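Local coordinates for ADP-ribosylation factor-binding protein GGA1 (Saccharomyces cerevisiae, PDB 5CN2) that may regulate membrane traffic through the trans-Golgi network, and is represented here by its GAE (gamma-adaptin ear) domain, a beta-sandwich that in relatives recruits accessory proteins, at residues Q11-L15 with D24-T28; N16-L21 with S113-S117; S42-P48 with L74-R79; I49-L55 with W103-T109; K60-L64 with S87-S92. One frame throughout, in Å; residues are numbered along the deposited sequence.

Interaction 1 of 5, residues Q11-L15 with D24-T28; sequences QRHIL and DYELT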
# COMPACT_ATOMS: atom_id res chain seq x y z
N GLN A 11 -12.89 -7.72 -0.14
CA GLN A 11 -11.84 -7.60 0.92
C GLN A 11 -10.55 -7.00 0.35
O GLN A 11 -10.18 -5.90 0.74
CB GLN A 11 -11.59 -8.94 1.64
CG GLN A 11 -12.62 -9.23 2.74
CD GLN A 11 -12.08 -10.09 3.88
OE1 GLN A 11 -12.61 -11.17 4.15
NE2 GLN A 11 -11.05 -9.60 4.56
N ARG A 12 -9.89 -7.72 -0.56
CA ARG A 12 -8.63 -7.26 -1.15
C ARG A 12 -8.86 -6.37 -2.35
O ARG A 12 -9.30 -6.85 -3.39
CB ARG A 12 -7.77 -8.42 -1.61
CG ARG A 12 -7.14 -9.17 -0.48
CD ARG A 12 -5.99 -8.41 0.14
NE ARG A 12 -5.37 -9.33 1.08
CZ ARG A 12 -4.23 -9.97 0.90
NH1 ARG A 12 -3.47 -9.74 -0.17
NH2 ARG A 12 -3.81 -10.81 1.84
N HIS A 13 -8.54 -5.08 -2.19
CA HIS A 13 -8.65 -4.10 -3.22
C HIS A 13 -7.25 -3.92 -3.80
O HIS A 13 -6.26 -4.07 -3.10
CB HIS A 13 -9.17 -2.78 -2.63
CG HIS A 13 -10.41 -2.95 -1.78
ND1 HIS A 13 -11.69 -2.82 -2.29
CD2 HIS A 13 -10.55 -3.21 -0.46
CE1 HIS A 13 -12.56 -3.01 -1.32
NE2 HIS A 13 -11.90 -3.24 -0.19
N ILE A 14 -7.16 -3.62 -5.09
CA ILE A 14 -5.88 -3.55 -5.77
C ILE A 14 -5.47 -2.11 -5.85
O ILE A 14 -6.18 -1.29 -6.41
CB ILE A 14 -5.95 -4.16 -7.19
CG1 ILE A 14 -6.29 -5.66 -7.08
CG2 ILE A 14 -4.63 -3.98 -7.92
CD1 ILE A 14 -6.36 -6.41 -8.40
N LEU A 15 -4.32 -1.80 -5.25
CA LEU A 15 -3.74 -0.47 -5.35
C LEU A 15 -2.98 -0.37 -6.66
O LEU A 15 -3.07 0.63 -7.38
CB LEU A 15 -2.77 -0.24 -4.18
CG LEU A 15 -2.30 1.21 -4.00
CD1 LEU A 15 -3.41 2.01 -3.35
CD2 LEU A 15 -1.04 1.31 -3.16
N ASP A 24 -1.86 -4.84 -2.99
CA ASP A 24 -3.29 -4.80 -2.70
C ASP A 24 -3.48 -4.65 -1.20
O ASP A 24 -2.49 -4.61 -0.42
CB ASP A 24 -4.03 -6.03 -3.26
CG ASP A 24 -3.41 -7.35 -2.86
OD1 ASP A 24 -2.70 -7.43 -1.83
OD2 ASP A 24 -3.64 -8.32 -3.59
N TYR A 25 -4.75 -4.55 -0.77
CA TYR A 25 -5.00 -4.18 0.63
C TYR A 25 -6.40 -4.44 1.12
O TYR A 25 -7.34 -4.44 0.34
CB TYR A 25 -4.66 -2.69 0.86
CG TYR A 25 -5.52 -1.76 0.07
CD1 TYR A 25 -5.25 -1.48 -1.25
CD2 TYR A 25 -6.64 -1.15 0.66
CE1 TYR A 25 -6.05 -0.62 -1.97
CE2 TYR A 25 -7.43 -0.29 -0.04
CZ TYR A 25 -7.15 -0.03 -1.35
OH TYR A 25 -7.97 0.81 -2.06
N GLU A 26 -6.50 -4.67 2.43
CA GLU A 26 -7.77 -4.72 3.13
C GLU A 26 -8.03 -3.34 3.72
O GLU A 26 -7.11 -2.65 4.18
CB GLU A 26 -7.72 -5.78 4.23
CG GLU A 26 -7.61 -7.19 3.65
CD GLU A 26 -7.30 -8.27 4.67
OE1 GLU A 26 -6.76 -7.98 5.76
OE2 GLU A 26 -7.58 -9.43 4.34
N LEU A 27 -9.28 -2.93 3.71
CA LEU A 27 -9.66 -1.63 4.22
C LEU A 27 -10.86 -1.78 5.12
O LEU A 27 -11.93 -2.13 4.65
CB LEU A 27 -9.99 -0.68 3.08
CG LEU A 27 -10.47 0.70 3.50
CD1 LEU A 27 -9.36 1.51 4.12
CD2 LEU A 27 -11.03 1.43 2.29
N THR A 28 -10.67 -1.54 6.42
CA THR A 28 -11.73 -1.68 7.39
C THR A 28 -11.97 -0.38 8.14
O THR A 28 -11.08 0.45 8.30
CB THR A 28 -11.39 -2.74 8.43
OG1 THR A 28 -10.02 -2.57 8.81
CG2 THR A 28 -11.57 -4.11 7.85

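Interaction 2 of 5, residues N16-L21 with S113-S117; sequences NQSDHL and SKEES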
# COMPACT_ATOMS: atom_id res chain seq x y z
N ASN A 16 -2.22 -1.40 -6.98
CA ASN A 16 -1.43 -1.37 -8.19
C ASN A 16 -0.98 -2.77 -8.62
O ASN A 16 -0.67 -3.63 -7.79
CB ASN A 16 -0.20 -0.48 -8.01
CG ASN A 16 0.43 -0.10 -9.33
OD1 ASN A 16 1.59 -0.41 -9.60
ND2 ASN A 16 -0.34 0.53 -10.18
N GLN A 17 -0.96 -2.97 -9.93
CA GLN A 17 -0.45 -4.18 -10.51
C GLN A 17 0.42 -3.85 -11.72
O GLN A 17 -0.08 -3.33 -12.69
CB GLN A 17 -1.62 -5.12 -10.90
CG GLN A 17 -1.16 -6.57 -11.07
CD GLN A 17 -2.20 -7.60 -10.70
OE1 GLN A 17 -3.41 -7.30 -10.64
NE2 GLN A 17 -1.75 -8.83 -10.44
N SER A 18 1.72 -4.11 -11.60
CA SER A 18 2.67 -3.96 -12.70
C SER A 18 2.96 -5.38 -13.16
O SER A 18 2.20 -6.30 -12.85
CB SER A 18 3.94 -3.22 -12.24
OG SER A 18 4.58 -3.85 -11.13
N ASP A 19 4.05 -5.58 -13.91
CA ASP A 19 4.40 -6.94 -14.36
C ASP A 19 5.17 -7.73 -13.30
O ASP A 19 5.21 -8.95 -13.35
CB ASP A 19 5.24 -6.86 -15.63
CG ASP A 19 4.47 -6.28 -16.80
OD1 ASP A 19 3.24 -6.47 -16.84
OD2 ASP A 19 5.11 -5.64 -17.67
N HIS A 20 5.76 -7.03 -12.34
CA HIS A 20 6.61 -7.63 -11.32
C HIS A 20 5.99 -7.68 -9.93
O HIS A 20 6.44 -8.46 -9.10
CB HIS A 20 7.88 -6.81 -11.21
CG HIS A 20 8.51 -6.55 -12.53
ND1 HIS A 20 9.59 -7.26 -13.00
CD2 HIS A 20 8.16 -5.69 -13.52
CE1 HIS A 20 9.91 -6.83 -14.20
NE2 HIS A 20 9.06 -5.88 -14.54
N LEU A 21 5.00 -6.84 -9.68
CA LEU A 21 4.57 -6.56 -8.32
C LEU A 21 3.08 -6.27 -8.27
O LEU A 21 2.55 -5.55 -9.13
CB LEU A 21 5.32 -5.33 -7.82
CG LEU A 21 5.00 -4.91 -6.38
CD1 LEU A 21 5.59 -5.91 -5.40
CD2 LEU A 21 5.55 -3.52 -6.10
N SER A 113 16.52 -1.20 -11.50
CA SER A 113 16.07 -0.46 -10.32
C SER A 113 14.77 0.24 -10.69
O SER A 113 14.75 1.07 -11.61
CB SER A 113 17.12 0.57 -9.90
OG SER A 113 16.80 1.15 -8.66
N LYS A 114 13.68 -0.11 -10.00
CA LYS A 114 12.35 0.28 -10.48
C LYS A 114 11.62 1.16 -9.52
O LYS A 114 11.91 1.18 -8.32
CB LYS A 114 11.50 -0.96 -10.79
CG LYS A 114 12.26 -1.97 -11.63
CD LYS A 114 11.38 -3.11 -12.08
CE LYS A 114 10.92 -2.97 -13.52
NZ LYS A 114 11.82 -3.74 -14.42
N GLU A 115 10.69 1.91 -10.08
CA GLU A 115 9.86 2.85 -9.37
C GLU A 115 8.46 2.64 -9.89
O GLU A 115 8.26 2.35 -11.09
CB GLU A 115 10.28 4.30 -9.66
N GLU A 116 7.48 2.76 -9.01
CA GLU A 116 6.08 2.75 -9.39
C GLU A 116 5.43 3.78 -8.51
O GLU A 116 5.84 3.96 -7.38
CB GLU A 116 5.44 1.39 -9.13
CG GLU A 116 6.03 0.24 -9.95
CD GLU A 116 5.57 -1.11 -9.46
OE1 GLU A 116 4.60 -1.16 -8.67
OE2 GLU A 116 6.18 -2.13 -9.86
N SER A 117 4.42 4.45 -9.02
CA SER A 117 3.83 5.55 -8.29
C SER A 117 2.43 5.79 -8.76
O SER A 117 2.08 5.43 -9.86
CB SER A 117 4.67 6.82 -8.48
OG SER A 117 4.48 7.39 -9.76
O HOH W 1 2.68 -2.87 -8.37

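Interaction 3 of 5, residues S42-P48 with L74-R79; sequences SNISSDP and LQSNSR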
# COMPACT_ATOMS: atom_id res chain seq x y z
N SER A 42 3.06 -8.38 -3.30
CA SER A 42 3.24 -9.69 -3.92
C SER A 42 4.17 -9.64 -5.15
O SER A 42 3.93 -8.88 -6.07
CB SER A 42 1.89 -10.26 -4.34
OG SER A 42 1.07 -10.51 -3.20
N ASN A 43 5.19 -10.49 -5.16
CA ASN A 43 6.10 -10.61 -6.30
C ASN A 43 5.46 -11.63 -7.22
O ASN A 43 5.32 -12.80 -6.84
CB ASN A 43 7.48 -11.07 -5.81
CG ASN A 43 8.54 -11.16 -6.90
OD1 ASN A 43 8.27 -11.12 -8.11
ND2 ASN A 43 9.79 -11.30 -6.46
N ILE A 44 5.03 -11.18 -8.40
CA ILE A 44 4.49 -12.05 -9.44
C ILE A 44 5.49 -12.29 -10.60
O ILE A 44 5.10 -12.80 -11.65
CB ILE A 44 3.16 -11.49 -10.01
CG1 ILE A 44 3.36 -10.08 -10.57
CG2 ILE A 44 2.08 -11.50 -8.94
CD1 ILE A 44 2.28 -9.63 -11.53
N SER A 45 6.75 -11.91 -10.42
CA SER A 45 7.83 -12.26 -11.36
C SER A 45 8.57 -13.48 -10.86
O SER A 45 8.52 -13.80 -9.66
CB SER A 45 8.83 -11.13 -11.46
OG SER A 45 9.74 -11.19 -10.36
N SER A 46 9.31 -14.13 -11.76
CA SER A 46 10.11 -15.33 -11.42
C SER A 46 11.53 -14.98 -10.93
O SER A 46 12.39 -15.87 -10.85
CB SER A 46 10.14 -16.35 -12.58
OG SER A 46 10.07 -15.72 -13.84
N ASP A 47 11.74 -13.71 -10.58
CA ASP A 47 12.99 -13.21 -10.01
C ASP A 47 12.74 -12.48 -8.69
O ASP A 47 11.73 -11.80 -8.54
CB ASP A 47 13.64 -12.23 -10.99
CG ASP A 47 14.25 -12.92 -12.18
OD1 ASP A 47 15.18 -13.70 -11.95
OD2 ASP A 47 13.78 -12.70 -13.32
N PRO A 48 13.69 -12.58 -7.74
CA PRO A 48 13.51 -11.90 -6.45
C PRO A 48 13.48 -10.37 -6.54
O PRO A 48 14.10 -9.79 -7.43
CB PRO A 48 14.72 -12.35 -5.64
CG PRO A 48 15.21 -13.59 -6.31
CD PRO A 48 14.92 -13.39 -7.76
N LEU A 74 11.18 -9.72 -1.41
CA LEU A 74 10.15 -10.64 -1.90
C LEU A 74 10.73 -11.71 -2.84
O LEU A 74 11.27 -11.40 -3.92
CB LEU A 74 9.08 -9.88 -2.68
CG LEU A 74 8.06 -8.97 -2.01
CD1 LEU A 74 7.33 -8.19 -3.10
CD2 LEU A 74 7.07 -9.76 -1.17
N GLN A 75 10.55 -12.97 -2.48
CA GLN A 75 11.04 -14.09 -3.28
C GLN A 75 10.22 -14.16 -4.58
O GLN A 75 9.14 -13.58 -4.69
CB GLN A 75 10.90 -15.42 -2.52
CG GLN A 75 11.34 -15.44 -1.05
CD GLN A 75 12.84 -15.63 -0.86
OE1 GLN A 75 13.63 -15.46 -1.79
NE2 GLN A 75 13.25 -15.97 0.37
N SER A 76 10.74 -14.90 -5.55
CA SER A 76 10.02 -15.17 -6.78
C SER A 76 8.64 -15.74 -6.50
O SER A 76 8.46 -16.53 -5.56
CB SER A 76 10.80 -16.16 -7.65
OG SER A 76 12.06 -15.62 -8.02
N ASN A 77 7.66 -15.34 -7.29
CA ASN A 77 6.32 -15.85 -7.13
C ASN A 77 5.90 -15.99 -5.64
O ASN A 77 5.39 -17.01 -5.22
CB ASN A 77 6.21 -17.20 -7.87
CG ASN A 77 6.52 -17.09 -9.35
OD1 ASN A 77 7.50 -17.66 -9.83
ND2 ASN A 77 5.71 -16.34 -10.08
N SER A 78 6.16 -14.93 -4.87
CA SER A 78 5.75 -14.85 -3.45
C SER A 78 4.49 -13.97 -3.31
O SER A 78 4.49 -12.78 -3.66
CB SER A 78 6.91 -14.27 -2.62
OG SER A 78 6.56 -14.00 -1.27
N ARG A 79 3.42 -14.57 -2.80
CA ARG A 79 2.21 -13.87 -2.45
C ARG A 79 2.27 -13.32 -1.01
O ARG A 79 2.68 -14.02 -0.09
CB ARG A 79 1.01 -14.80 -2.58
CG ARG A 79 -0.33 -14.08 -2.49
CD ARG A 79 -1.46 -15.04 -2.15
NE ARG A 79 -2.12 -15.54 -3.36
CZ ARG A 79 -3.15 -14.97 -3.97
NH1 ARG A 79 -3.70 -13.85 -3.49
NH2 ARG A 79 -3.66 -15.52 -5.06

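Interaction 4 of 5, residues I49-L55 with W103-T109; sequences ITNFALL and WKANYCT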
# COMPACT_ATOMS: atom_id res chain seq x y z
N ILE A 49 12.75 -9.76 -5.60
CA ILE A 49 12.66 -8.31 -5.43
C ILE A 49 13.29 -7.94 -4.09
O ILE A 49 13.00 -8.55 -3.06
CB ILE A 49 11.18 -7.80 -5.50
CG1 ILE A 49 10.63 -7.92 -6.92
CG2 ILE A 49 11.08 -6.35 -5.05
CD1 ILE A 49 9.12 -7.79 -7.05
N THR A 50 14.16 -6.93 -4.12
CA THR A 50 14.94 -6.49 -2.98
C THR A 50 14.80 -5.00 -2.79
O THR A 50 14.40 -4.26 -3.71
CB THR A 50 16.47 -6.78 -3.17
OG1 THR A 50 16.94 -6.17 -4.39
CG2 THR A 50 16.72 -8.28 -3.22
N ASN A 51 15.16 -4.56 -1.59
CA ASN A 51 15.17 -3.15 -1.22
C ASN A 51 13.82 -2.44 -1.40
O ASN A 51 13.77 -1.25 -1.73
CB ASN A 51 16.26 -2.40 -1.99
CG ASN A 51 17.66 -2.98 -1.76
OD1 ASN A 51 17.99 -3.41 -0.67
ND2 ASN A 51 18.48 -2.96 -2.80
N PHE A 52 12.73 -3.18 -1.16
CA PHE A 52 11.41 -2.62 -1.37
C PHE A 52 11.08 -1.55 -0.36
O PHE A 52 11.34 -1.72 0.83
CB PHE A 52 10.30 -3.67 -1.29
CG PHE A 52 8.95 -3.11 -1.60
CD1 PHE A 52 8.50 -3.02 -2.91
CD2 PHE A 52 8.18 -2.57 -0.59
CE1 PHE A 52 7.28 -2.45 -3.20
CE2 PHE A 52 6.96 -1.99 -0.88
CZ PHE A 52 6.50 -1.95 -2.18
N ALA A 53 10.44 -0.47 -0.81
CA ALA A 53 9.89 0.50 0.13
C ALA A 53 8.76 1.29 -0.48
O ALA A 53 8.87 1.76 -1.61
CB ALA A 53 11.00 1.46 0.57
N LEU A 54 7.71 1.49 0.31
CA LEU A 54 6.57 2.29 -0.08
C LEU A 54 6.61 3.60 0.67
O LEU A 54 6.85 3.60 1.87
CB LEU A 54 5.26 1.60 0.28
CG LEU A 54 4.00 2.33 -0.25
CD1 LEU A 54 3.62 1.77 -1.62
CD2 LEU A 54 2.86 2.24 0.73
N LEU A 55 6.38 4.70 -0.04
CA LEU A 55 6.33 6.02 0.55
C LEU A 55 4.95 6.56 0.31
O LEU A 55 4.34 6.32 -0.73
CB LEU A 55 7.37 6.96 -0.05
CG LEU A 55 8.83 6.77 0.33
CD1 LEU A 55 9.36 5.43 -0.13
CD2 LEU A 55 9.67 7.88 -0.29
N TRP A 103 1.17 7.70 -3.44
CA TRP A 103 2.10 6.69 -2.99
C TRP A 103 3.19 6.51 -4.02
O TRP A 103 3.01 6.80 -5.19
CB TRP A 103 1.38 5.36 -2.75
CG TRP A 103 0.73 4.82 -3.95
CD1 TRP A 103 -0.56 5.02 -4.35
CD2 TRP A 103 1.35 4.01 -4.96
NE1 TRP A 103 -0.79 4.38 -5.54
CE2 TRP A 103 0.36 3.74 -5.93
CE3 TRP A 103 2.63 3.48 -5.14
CZ2 TRP A 103 0.61 2.97 -7.06
CZ3 TRP A 103 2.88 2.70 -6.28
CH2 TRP A 103 1.87 2.45 -7.23
N LYS A 104 4.33 6.02 -3.58
CA LYS A 104 5.44 5.73 -4.46
C LYS A 104 6.17 4.51 -3.91
O LYS A 104 6.27 4.37 -2.71
CB LYS A 104 6.38 6.94 -4.53
CG LYS A 104 7.80 6.60 -5.01
CD LYS A 104 8.28 7.53 -6.12
CE LYS A 104 9.34 6.88 -6.98
NZ LYS A 104 9.54 7.63 -8.23
N ALA A 105 6.64 3.62 -4.78
CA ALA A 105 7.46 2.48 -4.35
C ALA A 105 8.75 2.40 -5.12
O ALA A 105 8.79 2.74 -6.29
CB ALA A 105 6.72 1.19 -4.51
N ASN A 106 9.80 1.97 -4.43
CA ASN A 106 11.05 1.70 -5.05
C ASN A 106 11.49 0.33 -4.65
O ASN A 106 11.27 -0.09 -3.50
CB ASN A 106 12.11 2.72 -4.64
CG ASN A 106 11.82 4.09 -5.17
OD1 ASN A 106 12.43 4.53 -6.16
ND2 ASN A 106 10.86 4.79 -4.53
N TYR A 107 12.12 -0.36 -5.58
CA TYR A 107 12.67 -1.68 -5.32
C TYR A 107 13.64 -2.04 -6.40
O TYR A 107 13.64 -1.44 -7.46
CB TYR A 107 11.58 -2.75 -5.27
CG TYR A 107 10.70 -2.86 -6.48
CD1 TYR A 107 9.58 -2.07 -6.61
CD2 TYR A 107 10.94 -3.82 -7.46
CE1 TYR A 107 8.73 -2.19 -7.69
CE2 TYR A 107 10.11 -3.95 -8.56
CZ TYR A 107 9.00 -3.12 -8.67
OH TYR A 107 8.16 -3.23 -9.76
N CYS A 108 14.44 -3.06 -6.13
CA CYS A 108 15.37 -3.56 -7.12
C CYS A 108 15.00 -4.98 -7.44
O CYS A 108 14.73 -5.78 -6.56
CB CYS A 108 16.80 -3.50 -6.57
SG CYS A 108 17.27 -1.81 -6.15
N THR A 109 14.93 -5.28 -8.72
CA THR A 109 14.83 -6.64 -9.17
C THR A 109 16.21 -6.94 -9.78
O THR A 109 17.10 -6.08 -9.71
CB THR A 109 13.67 -6.77 -10.16
OG1 THR A 109 13.19 -8.13 -10.15
CG2 THR A 109 14.09 -6.32 -11.59

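Interaction 5 of 5, residues K60-L64 with S87-S92; sequences KGTTL and SVEGIS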
# COMPACT_ATOMS: atom_id res chain seq x y z
N LYS A 60 -5.74 14.79 2.17
CA LYS A 60 -5.99 16.18 2.56
C LYS A 60 -6.64 16.42 3.93
O LYS A 60 -6.25 17.36 4.62
CB LYS A 60 -6.78 16.93 1.46
CG LYS A 60 -5.89 17.80 0.55
CD LYS A 60 -6.56 18.12 -0.79
CE LYS A 60 -5.65 18.86 -1.77
NZ LYS A 60 -5.94 20.32 -1.83
N GLY A 61 -7.60 15.60 4.34
CA GLY A 61 -8.27 15.85 5.63
C GLY A 61 -8.02 14.78 6.67
O GLY A 61 -8.92 14.40 7.43
N THR A 62 -6.76 14.34 6.73
CA THR A 62 -6.43 13.02 7.24
C THR A 62 -5.07 12.99 7.90
O THR A 62 -4.13 13.55 7.35
CB THR A 62 -6.38 12.00 6.06
OG1 THR A 62 -7.69 11.47 5.80
CG2 THR A 62 -5.46 10.85 6.31
N THR A 63 -4.97 12.28 9.02
CA THR A 63 -3.70 11.86 9.55
C THR A 63 -3.46 10.41 9.13
O THR A 63 -4.32 9.53 9.31
CB THR A 63 -3.64 12.03 11.10
OG1 THR A 63 -3.77 13.42 11.42
CG2 THR A 63 -2.33 11.54 11.66
N LEU A 64 -2.27 10.16 8.59
CA LEU A 64 -1.89 8.84 8.14
C LEU A 64 -0.82 8.29 9.08
O LEU A 64 0.27 8.86 9.17
CB LEU A 64 -1.36 8.96 6.72
CG LEU A 64 -1.07 7.75 5.84
CD1 LEU A 64 0.02 6.88 6.44
CD2 LEU A 64 -2.31 6.93 5.57
N SER A 87 -3.03 3.45 9.27
CA SER A 87 -4.36 3.92 9.59
C SER A 87 -4.59 5.33 9.07
O SER A 87 -3.65 6.07 8.76
CB SER A 87 -4.64 3.81 11.08
OG SER A 87 -3.80 4.66 11.79
N VAL A 88 -5.86 5.65 8.90
CA VAL A 88 -6.29 6.89 8.30
C VAL A 88 -7.31 7.45 9.26
O VAL A 88 -8.24 6.74 9.64
CB VAL A 88 -6.97 6.66 6.94
CG1 VAL A 88 -7.02 7.96 6.16
CG2 VAL A 88 -6.23 5.61 6.15
N GLU A 89 -7.13 8.71 9.64
CA GLU A 89 -7.94 9.32 10.68
C GLU A 89 -8.24 10.77 10.33
O GLU A 89 -7.43 11.42 9.68
CB GLU A 89 -7.19 9.31 12.00
CG GLU A 89 -7.52 8.17 12.92
CD GLU A 89 -6.68 8.22 14.20
OE1 GLU A 89 -5.43 8.37 14.09
OE2 GLU A 89 -7.26 8.12 15.31
N GLY A 90 -9.38 11.27 10.79
CA GLY A 90 -9.68 12.68 10.65
C GLY A 90 -11.00 12.95 9.97
O GLY A 90 -11.79 12.05 9.69
N ILE A 91 -11.23 14.22 9.67
CA ILE A 91 -12.54 14.67 9.28
C ILE A 91 -12.99 13.95 7.99
O ILE A 91 -14.12 13.49 7.88
CB ILE A 91 -12.60 16.23 9.23
CG1 ILE A 91 -14.05 16.74 9.10
CG2 ILE A 91 -11.74 16.80 8.12
CD1 ILE A 91 -15.02 16.27 10.18
N SER A 92 -12.09 13.79 7.04
CA SER A 92 -12.47 13.12 5.79
C SER A 92 -12.95 11.67 5.95
O SER A 92 -13.79 11.22 5.19
CB SER A 92 -11.33 13.18 4.78
OG SER A 92 -11.31 14.47 4.23
O HOH W 2 -3.94 7.85 11.55

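Interaction 1 of 5, residues Q11-L15 with D24-T28
Strand 13-17, the first of the modelled chain, pairs antiparallel with strand 21-29 as one beta hairpin, His13 N donating to Tyr25 O (2.9 Å) and Tyr25 N to His13 O (2.8 Å). Arg12 folds back with chi1 and chi2 both m, which swings its guanidinium over the neighbouring strand between two acids. Asp24, with chi1 p, and Glu26, with chi1 m and chi2 t, bring their carboxylates to it: NH1 of Arg12 makes a salt bridge with OD1 of Asp24 at 2.9 Å, while NE of Arg12 keeps a long one to OE2 of Glu26 at 3.9 Å. The network extends outward, since Arg12 also pairs with Asp80 and Asp24 with Arg22. Tyr25, with chi1 p, leans its ring toward the first strand. CB of His13, whose chi1 is m, sits over the ring face, 3.9 Å from the centroid, in a CH-pi contact, and CB of Leu15 lies 4.0 Å from CE1 of Tyr25. The hairpin forms one margin of the five-stranded sheet of the sandwich. Strand 34-43 flanks strand 21-29 on its other edge, Phe40 makes a cation-pi contact with Arg12, and on strand 112-122 Leu15 packs on Thr120 and Tyr25 on Leu122.

Interaction 2 of 5, residues N16-L21 with S113-S117
Side chains bridge the two sheets of the beta-sandwich at one end here, joining the turn after strand 13-17 to strand 112-122, an outer strand of the three-stranded sheet. The backbones stay well apart, the nearest CA atoms being those of Ser18 and Glu116 at 8.2 Å, so Glu116 spans the gap with an extended side chain. Direct hydrogen bonding is from Ser18 OG to Glu116 OE2 (2.7 Å); the place of that carboxylate oxygen is less certain, for it lies very close to the Tyr107 hydroxyl. A water hydrogen-bonded to Glu116 OE1 (2.6 Å) and Leu21 O (2.8 Å) provides a second link. The turn itself is closed by Ser18 N donating to Leu21 O (3.0 Å), and Leu21 N makes a weak bond to Ser18 OG (3.3 Å). CD2 of Leu21 also touches the carboxylate, 3.6 Å from OE1 of Glu116. Farther along, Lys114, whose ammonium forms a salt bridge with Asp112, makes a CH-pi contact with His20: CE of Lys114 stands over the imidazole face, 4.0 Å from the ring centroid.

Interaction 3 of 5, residues S42-P48 with L74-R79
The carboxamide of Asn43 joins both segments: ND2 of Asn43 donates to Leu74 O at 2.9 Å and, within its own segment, to Asp47 O at 2.9 Å. Its other end, OD1 of Asn43, accepts from Ser45 N (2.9 Å), making an Asx turn, and from Ser45 OG (2.7 Å). Ser45 OG in turn accepts from Asp47 N at 3.2 Å, an ST turn that bends the chain toward Pro48. Two backbone bonds also tie the segments together, Asn43 N to Ser78 O (2.8 Å) and Asn77 N to Ser45 O (3.0 Å); Ser76 OG adds a weak bond to Ser46 O (2.9 Å). CA of Pro48 makes a CA-H...O contact with Leu74 O at 3.4 Å. Packing is lighter: CB of Asn43 meets CB of Leu74 at 3.7 Å. At the far end Ser42 OG, hydrogen-bonded to Asp80 N, rests 3.6 Å from CA of Arg79. An Asx turn followed by an ST turn, beside the antiparallel strands 34-43 and 78-89, here shapes the loops at one end of an immunoglobulin-like beta-sandwich.

Interaction 4 of 5, residues I49-L55 with W103-T109
Seven hydrogen bonds join strand 52-56 and the residues before it to strand 99-109, the middle strand of the three-stranded sheet. Thr50 N and Cys108 O pair at 2.8 Å and Cys108 N with Thr50 O at 2.7 Å; Thr50 OG1 gives Cys108 O a second donor at 3.1 Å. The ladder resumes with Ala53 N to Asn106 O (2.8 Å) and Asn106 N to Ala53 O (3.0 Å), then Leu55 N to Lys104 O (2.7 Å) and Lys104 N to Leu55 O (2.9 Å). Backbone groups of strand 99-109 between these pairs turn to the other neighbour: Trp103, Ala105 and Tyr107 bond to Gly118, Glu116 and Lys114 of strand 112-122. In segment 49-55, the backbones of Ile49 and Phe52 instead bond to Leu74 and Asn72. NE1 of Trp103 is satisfied by Thr120. The inward face is apolar, with CG2 of Ile49 3.5 Å from CD2 of Tyr107, CE1 of Phe52 3.9 Å from CB of Ala105, and CD1 of Leu54 4.0 Å from CE3 of Trp103. Between Thr50 and Ala53 the register slips by one residue at Asn51, whose phi and psi are positive (57° and 34°): a beta bulge in an antiparallel edge of the beta-sandwich.

Interaction 5 of 5, residues K60-L64 with S87-S92
An antiparallel edge pairing runs into a helix start at the surface, where strand 63-66 borders strand 78-89 at one margin of the five-stranded sheet. Thr63 and Glu89 form the hydrogen-bonded pair, Thr63 N to Glu89 O at 2.7 Å and Glu89 N to Thr63 O at 2.9 Å. Leu64 and Val88 follow as a non-hydrogen-bonded pair; CD2 of Leu64 lies 4.2 Å from CG2 of Val88, and CG2 of Thr62 presses to 3.3 Å from CG1 of Val88. On the face carrying Thr63 and Glu89, a water is hydrogen-bonded to Thr63 O (2.8 Å), Glu89 OE1 (3.0 Å) and Ser87 OG (3.2 Å). These strands form a beta hairpin within the sandwich of the GAE domain, and strand 34-43 lies on the other side of strand 78-89, where Val88 packs on Leu35 and Leu37. Past Glu89 the chain turns into helix 91-94, with Gly90 at the N-cap position. Its phi of 125° and psi of -172° call for glycine, and a CB there would also clash with Gly61 O. Gly61 has no room for one either, since it would collide with Ser92 OG. This close approach lets Ser92 N donate to Gly61 O at 3.3 Å.

Overall arrangement
Interactions 1, 3 and 5 fasten strands of the five-stranded sheet, interaction 4 belongs to the three-stranded sheet, and interaction 2 spans the two. Interactions 2 and 4 lie closest, with centres 8 Å apart; Glu116 O and Ala105 N, 2.7 Å apart, connect them through neighbouring strands. Interaction 3 adjoins both: His20 O lies 3.1 Å from Ile44 N, and Leu74 N 2.7 Å from Ile49 O, so these three contacts form a continuous end of the sandwich. Interaction 1 reaches the opposite sheet where CG of Leu15 packs 3.8 Å from NE1 of Trp103. Interaction 5 marks the other end, its centre about 32 Å from that of interaction 3, though both use strand 78-89.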